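Local coordinates for hypothetical protein EF0006 (Enterococcus faecalis, PDB 2GMQ), which is of unknown function but is a plasmid-encoded member of the PrgU-like family, probably linked to the enterococcal pheromone response, at residues I18-T24 / V37-R43. Coordinates in Å, arbitrary orientation, origin at the centre of the assembly. Where two conformers were deposited one is given. Residue numbers count along the deposited sequence, not the author numbering.
Sequences IQEKDLT and VRLKNTR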
loop_
_atom_site.group_PDB
_atom_site.type_symbol
_atom_site.label_atom_id
_atom_site.label_comp_id
_atom_site.label_asym_id
_atom_site.label_seq_id
_atom_site.Cartn_x
_atom_site.Cartn_y
_atom_site.Cartn_z
ATOM N N ILE A 18 16.762 1.478 -8.888
ATOM C CA ILE A 18 15.425 1.996 -8.587
ATOM C C ILE A 18 14.654 0.967 -7.797
ATOM O O ILE A 18 14.687 -0.260 -8.137
ATOM C CB ILE A 18 14.713 2.331 -9.923
ATOM C CG1 ILE A 18 15.545 3.209 -10.842
ATOM C CG2 ILE A 18 13.298 2.872 -9.657
ATOM C CD1 ILE A 18 14.862 3.637 -12.130
ATOM N N GLN A 19 14.044 1.376 -6.683
ATOM C CA GLN A 19 13.193 0.481 -5.895
ATOM C C GLN A 19 12.010 0.009 -6.717
ATOM O O GLN A 19 11.390 0.735 -7.461
ATOM C CB GLN A 19 12.746 1.073 -4.550
ATOM C CG GLN A 19 12.122 2.436 -4.661
ATOM C CD GLN A 19 11.757 3.040 -3.307
ATOM O OE1 GLN A 19 11.932 2.418 -2.237
ATOM N NE2 GLN A 19 11.062 4.189 -3.367
ATOM N N GLU A 20 11.822 -1.299 -6.693
ATOM C CA GLU A 20 10.770 -1.919 -7.462
ATOM C C GLU A 20 9.394 -1.233 -7.273
ATOM O O GLU A 20 8.571 -1.201 -8.213
ATOM C CB GLU A 20 10.666 -3.384 -7.040
ATOM C CG GLU A 20 9.788 -4.184 -7.935
ATOM C CD GLU A 20 8.340 -4.251 -7.427
ATOM O OE1 GLU A 20 7.940 -3.694 -6.363
ATOM O OE2 GLU A 20 7.562 -4.909 -8.110
ATOM N N LYS A 21 9.053 -0.727 -6.057
ATOM C CA LYS A 21 7.746 -0.158 -5.808
ATOM C C LYS A 21 7.483 1.101 -6.616
ATOM O O LYS A 21 6.350 1.588 -6.630
ATOM C CB LYS A 21 7.543 0.120 -4.304
ATOM C CG LYS A 21 8.523 1.056 -3.634
ATOM C CD LYS A 21 8.150 1.499 -2.248
ATOM C CE LYS A 21 8.928 0.791 -1.156
ATOM N NZ LYS A 21 8.561 1.248 0.281
ATOM N N ASP A 22 8.565 1.663 -7.171
ATOM C CA ASP A 22 8.438 2.860 -8.040
ATOM C C ASP A 22 8.294 2.553 -9.531
ATOM O O ASP A 22 8.302 3.517 -10.337
ATOM C CB ASP A 22 9.631 3.793 -7.815
ATOM C CG ASP A 22 9.504 4.609 -6.550
ATOM O OD1 ASP A 22 8.376 4.769 -6.021
ATOM O OD2 ASP A 22 10.548 5.099 -6.067
ATOM N N LEU A 23 8.137 1.251 -9.885
ATOM C CA LEU A 23 8.077 0.811 -11.249
ATOM C C LEU A 23 6.756 0.127 -11.569
ATOM O O LEU A 23 6.214 -0.621 -10.721
ATOM C CB LEU A 23 9.212 -0.179 -11.548
ATOM C CG LEU A 23 10.642 0.381 -11.275
ATOM C CD1 LEU A 23 11.667 -0.845 -11.535
ATOM C CD2 LEU A 23 10.908 1.546 -12.176
ATOM N N THR A 24 6.237 0.409 -12.766
ATOM C CA THR A 24 5.168 -0.373 -13.335
ATOM C C THR A 24 5.852 -1.329 -14.296
ATOM O O THR A 24 6.377 -0.893 -15.304
ATOM C CB THR A 24 4.140 0.548 -14.013
ATOM O OG1 THR A 24 3.611 1.439 -12.994
ATOM C CG2 THR A 24 3.025 -0.254 -14.628
ATOM N N VAL A 37 9.773 -1.365 -18.083
ATOM C CA VAL A 37 9.364 -0.859 -16.771
ATOM C C VAL A 37 9.161 0.661 -17.006
ATOM O O VAL A 37 9.889 1.305 -17.845
ATOM C CB VAL A 37 10.418 -1.051 -15.663
ATOM C CG1 VAL A 37 10.899 -2.535 -15.597
ATOM C CG2 VAL A 37 11.645 -0.219 -15.917
ATOM N N ARG A 38 8.168 1.216 -16.341
ATOM C CA ARG A 38 7.902 2.604 -16.448
ATOM C C ARG A 38 7.896 3.185 -15.068
ATOM O O ARG A 38 7.270 2.634 -14.186
ATOM C CB ARG A 38 6.523 2.677 -17.118
ATOM C CG ARG A 38 5.830 3.953 -17.104
ATOM C CD ARG A 38 4.339 3.667 -17.526
ATOM N NE ARG A 38 3.565 4.849 -17.208
ATOM C CZ ARG A 38 2.862 5.568 -18.093
ATOM N NH1 ARG A 38 2.815 5.192 -19.383
ATOM N NH2 ARG A 38 2.214 6.666 -17.683
ATOM N N LEU A 39 8.525 4.352 -14.853
ATOM C CA LEU A 39 8.476 4.950 -13.530
ATOM C C LEU A 39 7.073 5.417 -13.192
ATOM O O LEU A 39 6.327 5.983 -14.041
ATOM C CB LEU A 39 9.410 6.199 -13.426
ATOM C CG LEU A 39 10.813 5.915 -12.904
ATOM C CD1 LEU A 39 10.859 5.552 -11.490
ATOM C CD2 LEU A 39 11.493 4.786 -13.767
ATOM N N LYS A 40 6.716 5.221 -11.930
ATOM C CA LYS A 40 5.457 5.740 -11.424
ATOM C C LYS A 40 5.437 7.274 -11.420
ATOM O O LYS A 40 6.496 7.937 -11.411
ATOM C CB LYS A 40 5.174 5.176 -10.039
ATOM C CG LYS A 40 4.483 3.805 -10.111
ATOM C CD LYS A 40 4.234 3.290 -8.729
ATOM C CE LYS A 40 3.454 1.986 -8.746
ATOM N NZ LYS A 40 3.922 1.102 -7.655
ATOM N N ASN A 41 4.238 7.853 -11.418
ATOM C CA ASN A 41 4.136 9.296 -11.553
ATOM C C ASN A 41 4.806 10.080 -10.425
ATOM O O ASN A 41 5.500 11.087 -10.680
ATOM C CB ASN A 41 2.665 9.774 -11.680
ATOM C CG ASN A 41 1.989 9.304 -12.973
ATOM O OD1 ASN A 41 2.485 8.490 -13.758
ATOM N ND2 ASN A 41 0.808 9.853 -13.187
ATOM N N THR A 42 4.612 9.645 -9.182
ATOM C CA THR A 42 5.170 10.425 -8.029
ATOM C C THR A 42 6.708 10.434 -8.063
ATOM O O THR A 42 7.341 11.483 -7.997
ATOM C CB THR A 42 4.685 9.838 -6.698
ATOM O OG1 THR A 42 3.233 9.899 -6.722
ATOM C CG2 THR A 42 5.111 10.800 -5.552
ATOM N N ARG A 43 7.259 9.264 -8.248
ATOM C CA ARG A 43 8.730 9.109 -8.351
ATOM C C ARG A 43 9.213 9.932 -9.578
ATOM O O ARG A 43 10.259 10.559 -9.514
ATOM C CB ARG A 43 9.183 7.648 -8.447
ATOM C CG ARG A 43 10.815 7.569 -8.423
ATOM C CD ARG A 43 11.371 8.220 -7.124
ATOM N NE ARG A 43 12.842 8.242 -7.139
ATOM C CZ ARG A 43 13.645 7.181 -6.878
ATOM N NH1 ARG A 43 13.123 5.997 -6.638
ATOM N NH2 ARG A 43 14.973 7.311 -6.972
HETATM O O HOH W 1 6.356 6.761 -6.827
#
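Residues 23-24 and 38-39 run antiparallel as the last pairs of a hairpin, which side chains then tie further. Thr24 and Arg38 form a hydrogen-bonded pair, with Thr24 N to Arg38 O at 2.8 Å and Arg38 N to Thr24 O at 3.0 Å; Leu23 and Leu39 form the next, non-hydrogen-bonded pair. One more backbone bond follows, Lys40 N to Asp22 O (2.8 Å), at the close of the 3-10 turn 20-22 and just before helix 41-50. Lys40 also reaches back over this turn, its NZ 2.7 Å from Lys21 O. On the buried face, Leu39 CD2 touches both Leu23 CD2 (3.7 Å) and Ile18 CD1 (3.9 Å), and Val37 extends this apolar patch. Asp22 is the polar hub: its OD2 accepts Gln19 NE2 (2.9 Å) and forms a salt bridge with Arg43 NH1 (2.8 Å), tying the turn to the first turn of the helix. Arg43 also pairs with Glu46 of its own chain and Glu46 of a second subunit, whose Gln19 NE2 hydrogen-bonds Asp22 OD1, so the polar network runs into the subunit interface. The arrangement is the open end of a beta hairpin, strands 23-27 and 34-39, within the four-stranded antiparallel sheet of this PUA-clan protein.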